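Local structure of mandelate racemase/muconate lactonizing protein (Alicyclobacillus acidocaldarius LAA1, 3QLD) at residues Pro54-Glu59 / Cys244-Val249; Leu217-Gln222 / Ala293-Gly298; Lys234-Ala237 / Pro242-Leu245; Lys256-Ala259 / Ala263-Val266. The protein is of undetermined function but belongs to the enolase superfamily, which pairs an N-terminal capping domain with a modified TIM barrel. One frame throughout, in Å; residues are numbered along the deposited sequence. Where two conformers were deposited one is given.

In the fold
Three of the four contacts lie wholly in the modified TIM barrel, while contact 1 joins it to the loop 54-59 of the N-terminal domain. Strand 243-245 is the common element: contacts 1 and 3 share C244 and L245 on it, and it pairs with strand 220-221 of contact 2 on one side and strand 266-269, entered from contact 4, on the other. Contact 2 spans the barrel interior, its centre about 14 Å from that of contact 1. Contacts 3 and 4, centres about 8 Å apart, follow in series: contact 3 ties helix 229-238 to strand 243-245, and contact 4 joins helix 252-261 to the loop leading into strand 266-269. Strand 243-245 thus links interior, outer helices and capping loop.

Contact 1: residues Pro54-Glu59 / Cys244-Val249; sequences PTYTEE and CLDESV
Y56 reaches across from the capping loop and places its hydroxyl on the carboxylate of D246, with OH donating to OD1 over a short 2.5 Å. With CG anti to the backbone N (chi1 160°), the ring is carried out of the loop to meet D246 edge first. The carboxylate carbon lies in the ring plane at that edge, but the carboxylate itself is turned 52° from the ring; the hydroxyl comes to OD1 on the syn side. D246 OD2 sits beside the same edge, 3.3 Å from Y56 CE1. This is the tight part, and it is further braced by ion pairs from D246 to R273 and K270.

D246 follows directly on strand 243-245 and opens a type I turn closed by V249 N to D246 O at 3.1 Å. In the enolase superfamily, loops of the N-terminal domain fold over the C-terminal ends of the barrel strands, and Y56 forms such an interdomain bridge here.

E247, the next residue of the turn, approaches the ring obliquely. Its CB is 3.6 Å from Y56 CE1, and a bend at chi2 brings E247 OE2 back to 3.6 Å from the same CE1, so that both ends of the side chain close on one corner of the ring, by van der Waals contact alone across these segments. Farther along, the packing is slacker: T57 CG2, which also sits over one face of the Y56 ring, toward its rim, comes only to 4.2 Å from E247 CB. Beyond it the loop turns to the second subunit, where R102 of that chain hydrogen-bonds Y56 O and N104 of that chain bonds the carbonyl of the partly exposed E58.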
loop_
_atom_site.group_PDB
_atom_site.type_symbol
_atom_site.label_atom_id
_atom_site.label_comp_id
_atom_site.label_asym_id
_atom_site.label_seq_id
_atom_site.Cartn_x
_atom_site.Cartn_y
_atom_site.Cartn_z
ATOM N N PRO A 54 -1.320 -1.534 11.511
ATOM C CA PRO A 54 -1.768 -1.416 10.153
ATOM C C PRO A 54 -3.175 -1.930 9.931
ATOM O O PRO A 54 -3.398 -2.744 9.047
ATOM C CB PRO A 54 -0.708 -2.212 9.354
ATOM C CG PRO A 54 -0.477 -3.427 10.267
ATOM C CD PRO A 54 -0.513 -2.757 11.714
ATOM N N THR A 55 -4.105 -1.408 10.719
ATOM C CA THR A 55 -5.515 -1.877 10.703
ATOM C C THR A 55 -6.461 -0.884 10.034
ATOM O O THR A 55 -7.585 -1.229 9.641
ATOM C CB THR A 55 -6.053 -2.129 12.091
ATOM O OG1 THR A 55 -5.918 -0.947 12.860
ATOM C CG2 THR A 55 -5.361 -3.330 12.780
ATOM N N TYR A 56 -6.024 0.344 9.861
ATOM C CA TYR A 56 -6.779 1.292 9.038
ATOM C C TYR A 56 -6.199 1.484 7.641
ATOM O O TYR A 56 -6.916 1.374 6.635
ATOM C CB TYR A 56 -6.880 2.598 9.825
ATOM C CG TYR A 56 -7.198 3.871 9.050
ATOM C CD1 TYR A 56 -8.471 4.115 8.486
ATOM C CD2 TYR A 56 -6.260 4.862 8.932
ATOM C CE1 TYR A 56 -8.772 5.316 7.791
ATOM C CE2 TYR A 56 -6.547 6.066 8.208
ATOM C CZ TYR A 56 -7.814 6.285 7.664
ATOM O OH TYR A 56 -8.068 7.497 7.014
ATOM N N THR A 57 -4.888 1.732 7.536
ATOM C CA THR A 57 -4.212 1.547 6.276
ATOM C C THR A 57 -2.950 0.676 6.481
ATOM O O THR A 57 -2.722 0.195 7.567
ATOM C CB THR A 57 -3.792 2.851 5.578
ATOM O OG1 THR A 57 -2.755 3.467 6.341
ATOM C CG2 THR A 57 -5.007 3.857 5.441
ATOM N N GLU A 58 -2.152 0.545 5.426
ATOM C CA GLU A 58 -1.018 -0.411 5.422
ATOM C C GLU A 58 0.187 0.170 6.166
ATOM O O GLU A 58 1.087 -0.579 6.536
ATOM C CB GLU A 58 -0.641 -0.820 3.998
ATOM C CG GLU A 58 0.036 0.302 3.144
ATOM C CD GLU A 58 -0.928 1.404 2.660
ATOM O OE1 GLU A 58 -2.188 1.243 2.729
ATOM O OE2 GLU A 58 -0.397 2.428 2.178
ATOM N N GLU A 59 0.179 1.489 6.401
ATOM C CA GLU A 59 1.291 2.156 7.153
ATOM C C GLU A 59 1.075 2.078 8.668
ATOM O O GLU A 59 -0.048 2.141 9.161
ATOM C CB GLU A 59 1.474 3.634 6.622
ATOM C CG GLU A 59 1.889 3.694 5.099
ATOM C CD GLU A 59 2.045 5.164 4.691
ATOM O OE1 GLU A 59 3.128 5.697 4.989
ATOM O OE2 GLU A 59 1.070 5.765 4.217
ATOM N N CYS A 244 -19.841 7.759 1.733
ATOM C CA CYS A 244 -18.590 8.463 1.992
ATOM C C CYS A 244 -17.460 7.431 2.054
ATOM O O CYS A 244 -17.635 6.391 2.663
ATOM C CB CYS A 244 -18.663 9.104 3.361
ATOM S SG CYS A 244 -17.153 10.019 3.765
ATOM N N LEU A 245 -16.339 7.715 1.388
ATOM C CA LEU A 245 -15.200 6.830 1.507
ATOM C C LEU A 245 -14.095 7.568 2.267
ATOM O O LEU A 245 -13.884 8.777 2.072
ATOM C CB LEU A 245 -14.688 6.374 0.129
ATOM C CG LEU A 245 -15.744 5.608 -0.681
ATOM C CD1 LEU A 245 -15.094 5.232 -2.072
ATOM C CD2 LEU A 245 -16.236 4.382 0.013
ATOM N N ASP A 246 -13.377 6.806 3.091
ATOM C CA ASP A 246 -12.205 7.324 3.832
ATOM C C ASP A 246 -11.044 6.459 3.263
ATOM O O ASP A 246 -10.442 6.877 2.279
ATOM C CB ASP A 246 -12.468 7.196 5.344
ATOM C CG ASP A 246 -11.260 7.440 6.231
ATOM O OD1 ASP A 246 -10.208 7.844 5.758
ATOM O OD2 ASP A 246 -11.399 7.200 7.439
ATOM N N GLU A 247 -10.808 5.293 3.836
ATOM C CA GLU A 247 -9.554 4.521 3.554
ATOM C C GLU A 247 -9.578 3.871 2.174
ATOM O O GLU A 247 -8.525 3.605 1.574
ATOM C CB GLU A 247 -9.169 3.559 4.721
ATOM C CG GLU A 247 -10.080 2.359 4.857
ATOM C CD GLU A 247 -11.249 2.628 5.832
ATOM O OE1 GLU A 247 -11.789 1.621 6.307
ATOM O OE2 GLU A 247 -11.602 3.818 6.144
ATOM N N SER A 248 -10.785 3.729 1.616
ATOM C CA SER A 248 -10.911 3.239 0.237
ATOM C C SER A 248 -10.397 4.164 -0.815
ATOM O O SER A 248 -10.353 3.756 -1.976
ATOM C CB SER A 248 -12.371 2.896 -0.096
ATOM O OG SER A 248 -12.795 1.757 0.618
ATOM N N VAL A 249 -10.126 5.421 -0.450
ATOM C CA VAL A 249 -9.568 6.377 -1.352
ATOM C C VAL A 249 -8.218 6.943 -0.802
ATOM O O VAL A 249 -8.186 7.873 0.014
ATOM C CB VAL A 249 -10.523 7.520 -1.595
ATOM C CG1 VAL A 249 -9.773 8.619 -2.367
ATOM C CG2 VAL A 249 -11.805 6.999 -2.452
#

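Contact 2: residues Leu217-Gln222 / Ala293-Gly298; sequences LQFIEQ and AAWVGG
The carboxylate of E221 is gripped at both oxygens, OE1 by a salt bridge to K169 and OE2 by a hydrogen bond from N268 ND2, and OE2 also rests 4.0 Å from W295 CZ2 across the contact. An extended chain beyond CG delivers it there, with the carboxylate plane standing 73° from the indole.

Beside it F219 and W295 make the apolar half of the contact. Their planes are nearly parallel, 12° apart, yet slid so far past each other that the rings barely overlap; the centroids of the F219 ring and the W295 five-membered ring are 4.8 Å apart. What meets is the far end of the phenyl and the nitrogen-bearing side of the indole: F219 CZ lies 3.5 Å from W295 CZ2, and F219 CE2 lies 3.5 Å from W295 NE1. Closely matched chi1 values, 54° for F219 and 55° for W295, swing both rings inward, where they meet nearly parallel.

Strands 220-221 and 293-296 are not neighbours in the sheet. Strands 243-245 and 266-269 run between them, and C244 and V266 from these touch both aromatic side chains, as expected for the interior of a TIM barrel. R167 adds a cation-pi contact to W295. The E221 carboxylate touches the indole without bonding to it, while K169 and N268 take its two oxygens and so set its position.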
loop_
_atom_site.group_PDB
_atom_site.type_symbol
_atom_site.label_atom_id
_atom_site.label_comp_id
_atom_site.label_asym_id
_atom_site.label_seq_id
_atom_site.Cartn_x
_atom_site.Cartn_y
_atom_site.Cartn_z
ATOM N N LEU A 217 -29.608 10.899 6.327
ATOM C CA LEU A 217 -28.194 10.939 6.784
ATOM C C LEU A 217 -27.411 11.789 5.846
ATOM O O LEU A 217 -27.658 11.763 4.658
ATOM C CB LEU A 217 -27.629 9.487 6.800
ATOM C CG LEU A 217 -28.260 8.509 7.763
ATOM C CD1 LEU A 217 -27.790 7.077 7.494
ATOM C CD2 LEU A 217 -27.934 8.903 9.229
ATOM N N GLN A 218 -26.440 12.504 6.352
ATOM C CA GLN A 218 -25.532 13.247 5.525
ATOM C C GLN A 218 -24.688 12.301 4.620
ATOM O O GLN A 218 -24.377 12.649 3.477
ATOM C CB GLN A 218 -24.643 14.071 6.440
ATOM C CG GLN A 218 -23.835 15.104 5.741
ATOM C CD GLN A 218 -23.015 15.910 6.728
ATOM O OE1 GLN A 218 -21.882 15.530 7.076
ATOM N NE2 GLN A 218 -23.601 16.977 7.241
ATOM N N PHE A 219 -24.357 11.128 5.163
ATOM C CA PHE A 219 -23.627 10.047 4.416
ATOM C C PHE A 219 -23.594 8.787 5.304
ATOM O O PHE A 219 -23.910 8.850 6.511
ATOM C CB PHE A 219 -22.175 10.473 4.050
ATOM C CG PHE A 219 -21.343 10.934 5.256
ATOM C CD1 PHE A 219 -20.725 9.997 6.097
ATOM C CD2 PHE A 219 -21.145 12.300 5.489
ATOM C CE1 PHE A 219 -19.986 10.427 7.224
ATOM C CE2 PHE A 219 -20.370 12.751 6.595
ATOM C CZ PHE A 219 -19.784 11.785 7.429
ATOM N N ILE A 220 -23.243 7.649 4.662
ATOM C CA ILE A 220 -22.954 6.368 5.320
ATOM C C ILE A 220 -21.492 6.148 4.908
ATOM O O ILE A 220 -21.210 6.098 3.715
ATOM C CB ILE A 220 -23.864 5.220 4.849
ATOM C CG1 ILE A 220 -25.340 5.498 5.266
ATOM C CG2 ILE A 220 -23.346 3.803 5.440
ATOM C CD1 ILE A 220 -26.310 4.557 4.646
ATOM N N GLU A 221 -20.573 6.061 5.898
ATOM C CA GLU A 221 -19.156 5.932 5.583
ATOM C C GLU A 221 -18.744 4.448 5.506
ATOM O O GLU A 221 -19.178 3.641 6.332
ATOM C CB GLU A 221 -18.377 6.584 6.734
ATOM C CG GLU A 221 -16.872 6.770 6.446
ATOM C CD GLU A 221 -16.249 7.704 7.468
ATOM O OE1 GLU A 221 -16.878 7.964 8.517
ATOM O OE2 GLU A 221 -15.154 8.182 7.223
ATOM N N GLN A 222 -17.943 4.111 4.493
ATOM C CA GLN A 222 -17.315 2.749 4.366
ATOM C C GLN A 222 -18.274 1.599 4.624
ATOM O O GLN A 222 -18.077 0.777 5.507
ATOM C CB GLN A 222 -16.077 2.718 5.295
ATOM C CG GLN A 222 -14.901 3.666 4.829
ATOM C CD GLN A 222 -14.103 3.244 3.570
ATOM O OE1 GLN A 222 -13.624 4.105 2.816
ATOM N NE2 GLN A 222 -13.992 1.934 3.313
ATOM N N ALA A 293 -18.979 16.132 -2.234
ATOM C CA ALA A 293 -18.756 17.009 -1.091
ATOM C C ALA A 293 -17.600 16.352 -0.329
ATOM O O ALA A 293 -17.419 15.131 -0.399
ATOM C CB ALA A 293 -20.000 17.013 -0.195
ATOM N N ALA A 294 -16.819 17.166 0.377
ATOM C CA ALA A 294 -15.708 16.645 1.190
ATOM C C ALA A 294 -15.717 17.310 2.566
ATOM O O ALA A 294 -16.365 18.372 2.769
ATOM C CB ALA A 294 -14.374 16.814 0.434
ATOM N N TRP A 295 -15.064 16.660 3.537
ATOM C CA TRP A 295 -14.932 17.175 4.888
ATOM C C TRP A 295 -13.652 16.566 5.406
ATOM O O TRP A 295 -13.161 15.549 4.834
ATOM C CB TRP A 295 -16.125 16.769 5.751
ATOM C CG TRP A 295 -16.417 15.317 5.814
ATOM C CD1 TRP A 295 -17.078 14.577 4.881
ATOM C CD2 TRP A 295 -16.031 14.407 6.851
ATOM N NE1 TRP A 295 -17.168 13.256 5.281
ATOM C CE2 TRP A 295 -16.504 13.116 6.475
ATOM C CE3 TRP A 295 -15.295 14.543 8.046
ATOM C CZ2 TRP A 295 -16.299 11.972 7.263
ATOM C CZ3 TRP A 295 -15.108 13.407 8.853
ATOM C CH2 TRP A 295 -15.588 12.125 8.449
ATOM N N VAL A 296 -13.107 17.126 6.475
ATOM C CA VAL A 296 -11.840 16.602 7.030
ATOM C C VAL A 296 -12.033 15.667 8.221
ATOM O O VAL A 296 -12.670 16.011 9.239
ATOM C CB VAL A 296 -10.821 17.780 7.361
ATOM C CG1 VAL A 296 -9.634 17.308 8.191
ATOM C CG2 VAL A 296 -10.377 18.503 6.154
ATOM N N GLY A 297 -11.437 14.449 8.144
ATOM C CA GLY A 297 -11.632 13.457 9.200
ATOM C C GLY A 297 -10.446 13.502 10.138
ATOM O O GLY A 297 -9.485 14.218 9.865
ATOM N N GLY A 298 -10.459 12.687 11.195
ATOM C CA GLY A 298 -9.371 12.678 12.190
ATOM C C GLY A 298 -8.620 11.365 12.363
ATOM O O GLY A 298 -9.110 10.297 11.980
#

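Contact 3: residues Lys234-Ala237 / Pro242-Leu245; sequences KLQA and PVCL
The side chains of Q236 and V243 lie alongside one another but run opposite ways, the glutamine from helix to strand and the valine from strand to helix. Q236 leaves its helix with CG anti to the backbone N and then bends at chi2 (63°), which turns the amide toward the start of the strand. There Q236 OE1 accepts the backbone N-H of V243, at 2.7 Å from V243 N. The bond is nearly straight at the hydrogen, 165°, and the donor stands tilted 24° from the carbonyl plane of the amide.

The same oxygen lies against the valine side chain, with Q236 OE1 3.3 Å from V243 CB and 3.5 Å from V243 CG2. The amide carbon follows, Q236 CD lying 3.7 Å from V243 CG2. The other end of the amide is held as well, since NE2 bonds to T241 O, and these two bonds fix the rotation of the group. A buried amide therefore serves two backbone groups in succession, T241 O and V243 N, as the chain enters its strand.

Helix 229-238 is in this way tied to strand 243-245, which pairs with strand 220-221; strand, helix and strand together form one beta-alpha-beta unit of the TIM barrel.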
loop_
_atom_site.group_PDB
_atom_site.type_symbol
_atom_site.label_atom_id
_atom_site.label_comp_id
_atom_site.label_asym_id
_atom_site.label_seq_id
_atom_site.Cartn_x
_atom_site.Cartn_y
_atom_site.Cartn_z
ATOM N N LYS A 234 -22.697 -0.524 -7.433
ATOM C CA LYS A 234 -24.091 -0.974 -7.390
ATOM C C LYS A 234 -24.796 -0.564 -6.123
ATOM O O LYS A 234 -25.961 -0.239 -6.151
ATOM C CB LYS A 234 -24.095 -2.481 -7.471
ATOM C CG LYS A 234 -25.425 -3.131 -7.593
ATOM C CD LYS A 234 -25.247 -4.669 -7.604
ATOM C CE LYS A 234 -25.030 -5.174 -9.022
ATOM N NZ LYS A 234 -23.754 -4.725 -9.627
ATOM N N LEU A 235 -24.093 -0.589 -4.981
ATOM C CA LEU A 235 -24.775 -0.167 -3.762
ATOM C C LEU A 235 -25.085 1.324 -3.820
ATOM O O LEU A 235 -26.182 1.736 -3.487
ATOM C CB LEU A 235 -23.916 -0.532 -2.530
ATOM C CG LEU A 235 -24.476 0.003 -1.204
ATOM C CD1 LEU A 235 -25.751 -0.779 -0.804
ATOM C CD2 LEU A 235 -23.380 -0.173 -0.107
ATOM N N GLN A 236 -24.125 2.157 -4.205
ATOM C CA GLN A 236 -24.381 3.627 -4.240
ATOM C C GLN A 236 -25.499 3.970 -5.201
ATOM O O GLN A 236 -26.390 4.807 -4.876
ATOM C CB GLN A 236 -23.130 4.421 -4.589
ATOM C CG GLN A 236 -23.336 5.933 -4.705
ATOM C CD GLN A 236 -23.777 6.634 -3.378
ATOM O OE1 GLN A 236 -22.981 7.361 -2.814
ATOM N NE2 GLN A 236 -25.041 6.419 -2.910
ATOM N N ALA A 237 -25.553 3.236 -6.337
ATOM C CA ALA A 237 -26.644 3.464 -7.366
ATOM C C ALA A 237 -28.028 3.184 -6.778
ATOM O O ALA A 237 -29.011 3.839 -7.175
ATOM C CB ALA A 237 -26.428 2.595 -8.642
ATOM N N PRO A 242 -25.847 9.590 0.307
ATOM C CA PRO A 242 -24.501 9.540 -0.224
ATOM C C PRO A 242 -23.661 8.509 0.555
ATOM O O PRO A 242 -23.782 8.385 1.793
ATOM C CB PRO A 242 -23.965 10.942 0.102
ATOM C CG PRO A 242 -25.198 11.808 0.122
ATOM C CD PRO A 242 -26.130 10.940 0.879
ATOM N N VAL A 243 -22.819 7.783 -0.200
ATOM C CA VAL A 243 -21.760 6.993 0.446
ATOM C C VAL A 243 -20.544 7.889 0.597
ATOM O O VAL A 243 -20.227 8.645 -0.294
ATOM C CB VAL A 243 -21.386 5.745 -0.427
ATOM C CG1 VAL A 243 -20.116 5.076 0.129
ATOM C CG2 VAL A 243 -22.580 4.801 -0.427
ATOM N N CYS A 244 -19.841 7.759 1.733
ATOM C CA CYS A 244 -18.590 8.463 1.992
ATOM C C CYS A 244 -17.460 7.431 2.054
ATOM O O CYS A 244 -17.635 6.391 2.663
ATOM C CB CYS A 244 -18.663 9.104 3.361
ATOM S SG CYS A 244 -17.153 10.019 3.765
ATOM N N LEU A 245 -16.339 7.715 1.388
ATOM C CA LEU A 245 -15.200 6.830 1.507
ATOM C C LEU A 245 -14.095 7.568 2.267
ATOM O O LEU A 245 -13.884 8.777 2.072
ATOM C CB LEU A 245 -14.688 6.374 0.129
ATOM C CG LEU A 245 -15.744 5.608 -0.681
ATOM C CD1 LEU A 245 -15.094 5.232 -2.072
ATOM C CD2 LEU A 245 -16.236 4.382 0.013
#

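Contact 4: residues Lys256-Ala259 / Ala263-Val266; sequences KLTA and AARV
T258 and A263 bring their CA atoms to 5.1 Å where the chain leaves helix 252-261 and heads for strand 266-269. The link is a backbone hydrogen bond from A263 N to T258 O, 2.9 Å long and almost straight at the hydrogen (176°). Its donor lies five residues after its acceptor, one more than in a regular alpha-helical bond, so it spans a wider turn at the end of the helix.

Around this bond the side chains are small. With chi1 of -64°, measured to OG1, CG2 of T258 stands anti to the backbone N, which sends the methyl toward the departing chain, where it comes 3.8 Å from A264 CB and 3.7 Å from A264 N. It is somewhat farther from A263, with T258 CG2 and A263 CB 4.2 Å apart. The A263 methyl also sits close to the carbonyl that its own N-H bonds, CB lying 3.8 Å from T258 O.

On its other branch, T258 turns OG1 back to its own helix, where it hydrogen-bonds E254 O. Larger neighbours surround the site: W229 and L245 touch T258, V243 and L245 touch A264, and L232 touches A263. The turn is thus wedged between the strand 243-245 before it and the adjacent helix 229-238.

Polar and apolar roles are divided between the two branches of T258: OG1 is satisfied within the helix, which leaves the methyl to pack on the alanines, while the main-chain carbonyl makes the polar link to the outgoing chain.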
loop_
_atom_site.group_PDB
_atom_site.type_symbol
_atom_site.label_atom_id
_atom_site.label_comp_id
_atom_site.label_asym_id
_atom_site.label_seq_id
_atom_site.Cartn_x
_atom_site.Cartn_y
_atom_site.Cartn_z
ATOM N N LYS A 256 -10.499 9.487 -8.818
ATOM C CA LYS A 256 -10.987 9.457 -10.236
ATOM C C LYS A 256 -11.837 8.235 -10.580
ATOM O O LYS A 256 -12.904 8.356 -11.231
ATOM C CB LYS A 256 -9.844 9.661 -11.278
ATOM C CG LYS A 256 -9.390 11.099 -11.327
ATOM C CD LYS A 256 -8.172 11.305 -12.314
ATOM C CE LYS A 256 -7.743 12.784 -12.263
ATOM N NZ LYS A 256 -6.720 13.183 -13.296
ATOM N N LEU A 257 -11.382 7.070 -10.125
ATOM C CA LEU A 257 -12.074 5.818 -10.383
ATOM C C LEU A 257 -13.419 5.816 -9.598
ATOM O O LEU A 257 -14.474 5.412 -10.127
ATOM C CB LEU A 257 -11.192 4.621 -9.952
ATOM C CG LEU A 257 -11.936 3.267 -9.972
ATOM C CD1 LEU A 257 -12.401 2.864 -11.429
ATOM C CD2 LEU A 257 -11.149 2.158 -9.319
ATOM N N THR A 258 -13.367 6.233 -8.328
ATOM C CA THR A 258 -14.612 6.375 -7.514
ATOM C C THR A 258 -15.690 7.162 -8.217
ATOM O O THR A 258 -16.838 6.698 -8.349
ATOM C CB THR A 258 -14.307 7.039 -6.159
ATOM O OG1 THR A 258 -13.462 6.164 -5.442
ATOM C CG2 THR A 258 -15.584 7.215 -5.339
ATOM N N ALA A 259 -15.280 8.330 -8.706
ATOM C CA ALA A 259 -16.161 9.248 -9.407
ATOM C C ALA A 259 -16.656 8.634 -10.720
ATOM O O ALA A 259 -17.813 8.790 -11.069
ATOM C CB ALA A 259 -15.436 10.558 -9.648
ATOM N N ALA A 263 -19.287 5.429 -7.330
ATOM C CA ALA A 263 -19.215 4.507 -6.199
ATOM C C ALA A 263 -19.431 5.251 -4.881
ATOM O O ALA A 263 -19.642 4.609 -3.810
ATOM C CB ALA A 263 -17.860 3.826 -6.139
ATOM N N ALA A 264 -19.245 6.580 -4.923
ATOM C CA ALA A 264 -19.486 7.388 -3.711
ATOM C C ALA A 264 -19.718 8.841 -4.075
ATOM O O ALA A 264 -19.342 9.312 -5.170
ATOM C CB ALA A 264 -18.325 7.280 -2.679
ATOM N N ARG A 265 -20.259 9.561 -3.112
ATOM C CA ARG A 265 -20.576 10.971 -3.332
ATOM C C ARG A 265 -19.932 11.931 -2.333
ATOM O O ARG A 265 -20.070 13.143 -2.512
ATOM C CB ARG A 265 -22.115 11.201 -3.395
ATOM C CG ARG A 265 -22.743 10.463 -4.533
ATOM C CD ARG A 265 -24.120 11.012 -4.881
ATOM N NE ARG A 265 -25.201 10.567 -4.007
ATOM C CZ ARG A 265 -25.943 9.494 -4.279
ATOM N NH1 ARG A 265 -26.940 9.125 -3.479
ATOM N NH2 ARG A 265 -25.665 8.792 -5.378
ATOM N N VAL A 266 -19.286 11.413 -1.280
ATOM C CA VAL A 266 -18.635 12.221 -0.258
ATOM C C VAL A 266 -17.249 11.664 0.060
ATOM O O VAL A 266 -17.106 10.438 0.124
ATOM C CB VAL A 266 -19.496 12.245 1.031
ATOM C CG1 VAL A 266 -18.788 12.948 2.210
ATOM C CG2 VAL A 266 -20.800 12.985 0.748
#